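Local coordinates for protein ketol-acid reductoisomerase (NAD(+)) (uncultured archaeon GZfos26G2, PDB 4XDY) that converts (S)-2-acetolactate to (R)-2,3-dihydroxy-isovalerate by magnesium-dependent methyl migration and NADH-driven reduction, a step in branched-chain amino acid biosynthesis, at residues L102-I116 / P123-K135. Numbering follows the deposited sequence.
Sequences LKAGKALCFSHGFNI and PPEDVDVIMVAPK. With NAI (1,4-dihydronicotinamide adenine dinucleotide), chain E.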
loop_
_atom_site.group_PDB
_atom_site.type_symbol
_atom_site.label_atom_id
_atom_site.label_comp_id
_atom_site.label_asym_id
_atom_site.label_seq_id
_atom_site.Cartn_x
_atom_site.Cartn_y
_atom_site.Cartn_z
ATOM N N LEU A 102 -4.891 -27.666 -30.923
ATOM C CA LEU A 102 -5.760 -26.500 -31.218
ATOM C C LEU A 102 -6.672 -26.979 -32.363
ATOM O O LEU A 102 -6.274 -27.790 -33.203
ATOM C CB LEU A 102 -4.965 -25.271 -31.593
ATOM C CG LEU A 102 -4.343 -24.547 -30.376
ATOM C CD1 LEU A 102 -3.785 -23.164 -30.736
ATOM C CD2 LEU A 102 -5.268 -24.373 -29.154
ATOM N N LYS A 103 -7.918 -26.622 -32.315
ATOM C CA LYS A 103 -8.798 -26.910 -33.440
ATOM C C LYS A 103 -9.403 -25.560 -33.768
ATOM O O LYS A 103 -9.652 -24.756 -32.859
ATOM C CB LYS A 103 -9.902 -27.873 -33.001
ATOM C CG LYS A 103 -9.390 -29.274 -32.741
ATOM C CD LYS A 103 -9.464 -30.109 -33.987
ATOM C CE LYS A 103 -10.892 -30.621 -34.203
ATOM N NZ LYS A 103 -10.867 -32.082 -34.471
ATOM N N ALA A 104 -9.801 -25.412 -35.016
ATOM C CA ALA A 104 -10.600 -24.218 -35.412
ATOM C C ALA A 104 -11.652 -23.866 -34.477
ATOM O O ALA A 104 -12.428 -24.693 -34.039
ATOM C CB ALA A 104 -11.203 -24.407 -36.822
ATOM N N GLY A 105 -11.733 -22.569 -34.210
ATOM C CA GLY A 105 -12.728 -21.992 -33.336
ATOM C C GLY A 105 -12.623 -22.157 -31.861
ATOM O O GLY A 105 -13.483 -21.634 -31.125
ATOM N N LYS A 106 -11.661 -22.946 -31.372
ATOM C CA LYS A 106 -11.245 -22.741 -29.967
ATOM C C LYS A 106 -10.775 -21.273 -29.802
ATOM O O LYS A 106 -10.425 -20.576 -30.801
ATOM C CB LYS A 106 -10.092 -23.688 -29.615
ATOM C CG LYS A 106 -10.503 -25.129 -29.150
ATOM C CD LYS A 106 -9.261 -25.981 -28.915
ATOM C CE LYS A 106 -9.503 -27.491 -28.957
ATOM N NZ LYS A 106 -10.406 -27.934 -27.878
ATOM N N ALA A 107 -10.710 -20.853 -28.538
ATOM C CA ALA A 107 -10.119 -19.541 -28.195
ATOM C C ALA A 107 -8.845 -19.808 -27.362
ATOM O O ALA A 107 -8.861 -20.641 -26.438
ATOM C CB ALA A 107 -11.098 -18.719 -27.401
ATOM N N LEU A 108 -7.765 -19.195 -27.777
ATOM C CA LEU A 108 -6.493 -19.130 -26.992
ATOM C C LEU A 108 -6.501 -17.830 -26.219
ATOM O O LEU A 108 -6.574 -16.734 -26.806
ATOM C CB LEU A 108 -5.368 -19.158 -27.991
ATOM C CG LEU A 108 -3.930 -19.400 -27.433
ATOM C CD1 LEU A 108 -3.759 -20.778 -26.798
ATOM C CD2 LEU A 108 -2.876 -19.137 -28.504
ATOM N N CYS A 109 -6.359 -17.942 -24.901
ATOM C CA CYS A 109 -6.493 -16.807 -24.013
ATOM C C CYS A 109 -5.211 -16.693 -23.147
ATOM O O CYS A 109 -4.505 -17.693 -22.923
ATOM C CB CYS A 109 -7.704 -16.980 -23.163
ATOM S SG CYS A 109 -8.275 -15.636 -22.154
ATOM N N PHE A 110 -4.952 -15.468 -22.724
ATOM C CA PHE A 110 -3.731 -15.098 -21.937
ATOM C C PHE A 110 -4.209 -14.126 -20.870
ATOM O O PHE A 110 -5.297 -13.491 -21.011
ATOM C CB PHE A 110 -2.712 -14.404 -22.757
ATOM C CG PHE A 110 -2.119 -15.255 -23.847
ATOM C CD1 PHE A 110 -2.776 -15.381 -25.081
ATOM C CD2 PHE A 110 -0.974 -15.961 -23.632
ATOM C CE1 PHE A 110 -2.225 -16.148 -26.093
ATOM C CE2 PHE A 110 -0.410 -16.740 -24.630
ATOM C CZ PHE A 110 -1.018 -16.825 -25.865
ATOM N N SER A 111 -3.382 -13.911 -19.840
ATOM C CA SER A 111 -3.626 -12.817 -18.920
ATOM C C SER A 111 -2.537 -11.765 -18.928
ATOM O O SER A 111 -2.566 -10.876 -18.093
ATOM C CB SER A 111 -3.906 -13.269 -17.513
ATOM O OG SER A 111 -5.200 -13.875 -17.398
ATOM N N HIS A 112 -1.671 -11.806 -19.929
ATOM C CA HIS A 112 -0.680 -10.766 -20.177
ATOM C C HIS A 112 -0.375 -10.899 -21.653
ATOM O O HIS A 112 -0.183 -12.056 -22.147
ATOM C CB HIS A 112 0.580 -11.068 -19.361
ATOM C CG HIS A 112 1.672 -10.056 -19.495
ATOM N ND1 HIS A 112 1.474 -8.677 -19.683
ATOM C CD2 HIS A 112 3.022 -10.243 -19.459
ATOM C CE1 HIS A 112 2.669 -8.078 -19.673
ATOM N NE2 HIS A 112 3.612 -9.011 -19.531
ATOM N N GLY A 113 -0.240 -9.748 -22.312
ATOM C CA GLY A 113 0.021 -9.715 -23.769
ATOM C C GLY A 113 1.403 -10.045 -24.311
ATOM O O GLY A 113 1.577 -10.103 -25.552
ATOM N N PHE A 114 2.375 -10.247 -23.370
ATOM C CA PHE A 114 3.826 -10.305 -23.704
ATOM C C PHE A 114 4.062 -11.219 -24.922
ATOM O O PHE A 114 4.618 -10.786 -25.948
ATOM C CB PHE A 114 4.626 -10.771 -22.478
ATOM C CG PHE A 114 6.101 -10.747 -22.632
ATOM C CD1 PHE A 114 6.797 -11.800 -23.249
ATOM C CD2 PHE A 114 6.856 -9.685 -22.136
ATOM C CE1 PHE A 114 8.175 -11.776 -23.382
ATOM C CE2 PHE A 114 8.247 -9.670 -22.276
ATOM C CZ PHE A 114 8.891 -10.715 -22.892
ATOM N N ASN A 115 3.646 -12.485 -24.801
ATOM C CA ASN A 115 4.061 -13.468 -25.819
ATOM C C ASN A 115 3.448 -13.253 -27.168
ATOM O O ASN A 115 4.101 -13.510 -28.216
ATOM C CB ASN A 115 3.882 -14.869 -25.307
ATOM C CG ASN A 115 5.005 -15.271 -24.321
ATOM O OD1 ASN A 115 6.184 -15.002 -24.595
ATOM N ND2 ASN A 115 4.666 -15.818 -23.209
ATOM N N ILE A 116 2.210 -12.793 -27.164
ATOM C CA ILE A 116 1.547 -12.428 -28.443
ATOM C C ILE A 116 2.104 -11.121 -29.005
ATOM O O ILE A 116 2.500 -11.030 -30.171
ATOM C CB ILE A 116 0.001 -12.370 -28.293
ATOM C CG1 ILE A 116 -0.595 -13.762 -28.072
ATOM C CG2 ILE A 116 -0.611 -11.581 -29.433
ATOM C CD1 ILE A 116 -0.428 -14.665 -29.291
ATOM N N PRO A 123 -0.197 -17.709 -33.153
ATOM C CA PRO A 123 -1.306 -18.694 -33.120
ATOM C C PRO A 123 -1.766 -19.013 -34.564
ATOM O O PRO A 123 -1.430 -18.319 -35.446
ATOM C CB PRO A 123 -2.391 -18.011 -32.291
ATOM C CG PRO A 123 -1.653 -16.884 -31.619
ATOM C CD PRO A 123 -0.631 -16.420 -32.653
ATOM N N PRO A 124 -2.349 -20.167 -34.772
ATOM C CA PRO A 124 -2.985 -20.337 -36.101
ATOM C C PRO A 124 -4.072 -19.274 -36.390
ATOM O O PRO A 124 -4.757 -18.757 -35.454
ATOM C CB PRO A 124 -3.568 -21.765 -36.024
ATOM C CG PRO A 124 -3.753 -22.050 -34.606
ATOM C CD PRO A 124 -2.781 -21.178 -33.798
ATOM N N GLU A 125 -4.313 -19.055 -37.669
ATOM C CA GLU A 125 -5.271 -18.078 -38.152
ATOM C C GLU A 125 -6.710 -18.421 -37.742
ATOM O O GLU A 125 -7.536 -17.526 -37.564
ATOM C CB GLU A 125 -5.068 -17.794 -39.637
ATOM C CG GLU A 125 -5.375 -18.986 -40.553
ATOM C CD GLU A 125 -6.890 -19.136 -40.854
ATOM O OE1 GLU A 125 -7.302 -20.263 -41.242
ATOM O OE2 GLU A 125 -7.634 -18.144 -40.656
ATOM N N ASP A 126 -7.018 -19.690 -37.511
ATOM C CA ASP A 126 -8.420 -20.091 -37.339
ATOM C C ASP A 126 -8.849 -20.268 -35.928
ATOM O O ASP A 126 -9.874 -20.870 -35.653
ATOM C CB ASP A 126 -8.709 -21.354 -38.211
ATOM C CG ASP A 126 -7.854 -22.553 -37.809
ATOM O OD1 ASP A 126 -7.041 -22.472 -36.855
ATOM O OD2 ASP A 126 -8.030 -23.605 -38.423
ATOM N N VAL A 127 -8.072 -19.751 -34.964
ATOM C CA VAL A 127 -8.500 -19.720 -33.561
ATOM C C VAL A 127 -8.686 -18.304 -33.071
ATOM O O VAL A 127 -8.021 -17.396 -33.528
ATOM C CB VAL A 127 -7.488 -20.498 -32.574
ATOM C CG1 VAL A 127 -7.313 -21.933 -33.047
ATOM C CG2 VAL A 127 -6.176 -19.765 -32.508
ATOM N N ASP A 128 -9.593 -18.123 -32.147
ATOM C CA ASP A 128 -9.760 -16.819 -31.577
ATOM C C ASP A 128 -8.501 -16.622 -30.649
ATOM O O ASP A 128 -8.008 -17.610 -30.034
ATOM C CB ASP A 128 -10.972 -16.735 -30.768
ATOM C CG ASP A 128 -12.338 -16.750 -31.604
ATOM O OD1 ASP A 128 -12.309 -16.355 -32.752
ATOM O OD2 ASP A 128 -13.354 -17.039 -30.944
ATOM N N VAL A 129 -8.121 -15.363 -30.478
ATOM C CA VAL A 129 -6.977 -15.019 -29.586
ATOM C C VAL A 129 -7.391 -13.824 -28.737
ATOM O O VAL A 129 -7.675 -12.713 -29.278
ATOM C CB VAL A 129 -5.684 -14.745 -30.352
ATOM C CG1 VAL A 129 -4.497 -14.392 -29.377
ATOM C CG2 VAL A 129 -5.293 -15.901 -31.194
ATOM N N ILE A 130 -7.506 -14.075 -27.443
ATOM C CA ILE A 130 -8.050 -13.147 -26.507
ATOM C C ILE A 130 -7.138 -12.970 -25.293
ATOM O O ILE A 130 -6.305 -13.833 -25.008
ATOM C CB ILE A 130 -9.467 -13.511 -26.077
ATOM C CG1 ILE A 130 -9.489 -14.899 -25.506
ATOM C CG2 ILE A 130 -10.378 -13.413 -27.326
ATOM C CD1 ILE A 130 -10.766 -15.205 -24.815
ATOM N N MET A 131 -7.399 -11.911 -24.543
ATOM C CA MET A 131 -6.696 -11.658 -23.294
ATOM C C MET A 131 -7.627 -11.085 -22.276
ATOM O O MET A 131 -8.402 -10.133 -22.561
ATOM C CB MET A 131 -5.488 -10.685 -23.494
ATOM C CG MET A 131 -5.013 -10.383 -22.113
ATOM S SD MET A 131 -3.415 -9.728 -22.213
ATOM C CE MET A 131 -3.827 -8.389 -22.812
ATOM N N VAL A 132 -7.617 -11.667 -21.084
ATOM C CA VAL A 132 -8.264 -11.123 -19.907
ATOM C C VAL A 132 -7.194 -10.872 -18.830
ATOM O O VAL A 132 -6.694 -11.837 -18.200
ATOM C CB VAL A 132 -9.429 -11.991 -19.425
ATOM C CG1 VAL A 132 -10.484 -12.096 -20.568
ATOM C CG2 VAL A 132 -9.002 -13.448 -19.051
ATOM N N ALA A 133 -6.787 -9.623 -18.707
ATOM C CA ALA A 133 -5.613 -9.269 -17.874
ATOM C C ALA A 133 -6.014 -8.581 -16.619
ATOM O O ALA A 133 -6.449 -7.430 -16.694
ATOM C CB ALA A 133 -4.673 -8.398 -18.664
ATOM N N PRO A 134 -5.883 -9.244 -15.414
ATOM C CA PRO A 134 -6.301 -8.584 -14.191
ATOM C C PRO A 134 -5.182 -7.642 -13.768
ATOM O O PRO A 134 -4.035 -8.051 -13.810
ATOM C CB PRO A 134 -6.474 -9.755 -13.180
ATOM C CG PRO A 134 -5.521 -10.791 -13.689
ATOM C CD PRO A 134 -5.322 -10.581 -15.142
ATOM N N LYS A 135 -5.529 -6.455 -13.253
ATOM C CA LYS A 135 -4.584 -5.482 -12.726
ATOM C C LYS A 135 -4.462 -5.767 -11.218
ATOM O O LYS A 135 -4.935 -5.007 -10.329
ATOM C CB LYS A 135 -5.080 -4.038 -13.036
ATOM C CG LYS A 135 -5.279 -3.743 -14.504
ATOM C CD LYS A 135 -4.003 -3.757 -15.332
ATOM C CE LYS A 135 -3.647 -5.063 -16.045
ATOM N NZ LYS A 135 -2.328 -5.110 -16.830
HETATM P PA NAI E . 3.311 -19.011 -12.110
HETATM O O1A NAI E . 4.781 -18.568 -12.131
HETATM O O2A NAI E . 2.554 -18.978 -10.855
HETATM O O5B NAI E . 3.284 -20.413 -12.906
HETATM C C5B NAI E . 2.050 -21.183 -12.976
HETATM C C4B NAI E . 2.402 -22.692 -12.797
HETATM O O4B NAI E . 3.150 -23.041 -13.957
HETATM C C3B NAI E . 3.304 -23.102 -11.603
HETATM O O3B NAI E . 2.492 -23.106 -10.428
HETATM C C2B NAI E . 3.844 -24.441 -12.058
HETATM O O2B NAI E . 2.929 -25.458 -11.647
HETATM C C1B NAI E . 3.831 -24.271 -13.598
HETATM N N9A NAI E . 5.182 -24.201 -14.129
HETATM C C8A NAI E . 6.186 -23.392 -13.584
HETATM N N7A NAI E . 7.299 -23.557 -14.286
HETATM C C5A NAI E . 7.030 -24.482 -15.244
HETATM C C6A NAI E . 7.797 -25.132 -16.290
HETATM N N6A NAI E . 9.095 -24.859 -16.485
HETATM N N1A NAI E . 7.187 -26.006 -17.133
HETATM C C2A NAI E . 5.889 -26.331 -16.959
HETATM N N3A NAI E . 5.104 -25.799 -16.038
HETATM C C4A NAI E . 5.627 -24.882 -15.144
HETATM O O3 NAI E . 2.524 -18.043 -13.250
HETATM P PN NAI E . 1.768 -16.616 -12.848
HETATM O O1N NAI E . 2.728 -15.708 -12.105
HETATM O O2N NAI E . 0.498 -16.999 -12.213
HETATM O O5D NAI E . 1.707 -16.042 -14.321
HETATM C C5D NAI E . 0.697 -16.573 -15.243
HETATM C C4D NAI E . 0.355 -15.530 -16.367
HETATM O O4D NAI E . -0.388 -14.515 -15.661
HETATM C C3D NAI E . 1.533 -14.802 -16.985
HETATM O O3D NAI E . 1.256 -14.499 -18.358
HETATM C C2D NAI E . 1.680 -13.486 -16.186
HETATM O O2D NAI E . 2.349 -12.411 -16.841
HETATM C C1D NAI E . 0.222 -13.190 -15.906
HETATM N N1N NAI E . -0.129 -12.349 -14.756
HETATM C C2N NAI E . 0.311 -12.714 -13.533
HETATM C C3N NAI E . -0.006 -11.991 -12.438
HETATM C C7N NAI E . 0.390 -12.466 -11.148
HETATM O O7N NAI E . 1.338 -13.268 -10.881
HETATM N N7N NAI E . -0.482 -12.191 -10.210
HETATM C C4N NAI E . -0.847 -10.824 -12.606
HETATM C C5N NAI E . -1.455 -10.629 -13.887
HETATM C C6N NAI E . -1.038 -11.393 -14.931
HETATM O O HOH W 1 -14.085 -19.245 -29.515
#
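A107 to F110 pair in parallel with D128 to M131 as neighbouring strands of the Rossmann-fold sheet, joined by the beta-alpha-beta crossover through helix 114-117. The bonding begins before the strands do: G105 N, inside the type II turn K103 to K106, gives D126 O a nearly straight bond (2.9 Å, 173°). D128 then donates to K106 O and accepts from L108 N, I130 donates to L108 O, and V132 N reaches F110 O at 3.0 Å; F110 N to I130 O is weak, bent to 131°. The other edge of 107-110 is engaged too: A107 bonds D79 and V81, C109 bonds V81 and I83. D128 OD2 takes a proton from a water that also donates to G105 O, with S162 OG its second partner. Beside F110, on the same face of the sheet, M131 has CG anti to the backbone N (chi1 172°) and an extended chi2, which carry SD over one face of the H112-G113 peptide, 3.2 Å from G113 N, whose hydrogen bond goes to E191; the bend at chi3 turns only CE. With an alanine here SD and CE would go, which would probably open a gap against that face and leave the backbone of H112, the predicted active-site residue, less firmly held. S111 OG sits 2.7 Å from V132 O, while S111 O lies 3.5 Å from C6N of the nicotinamide.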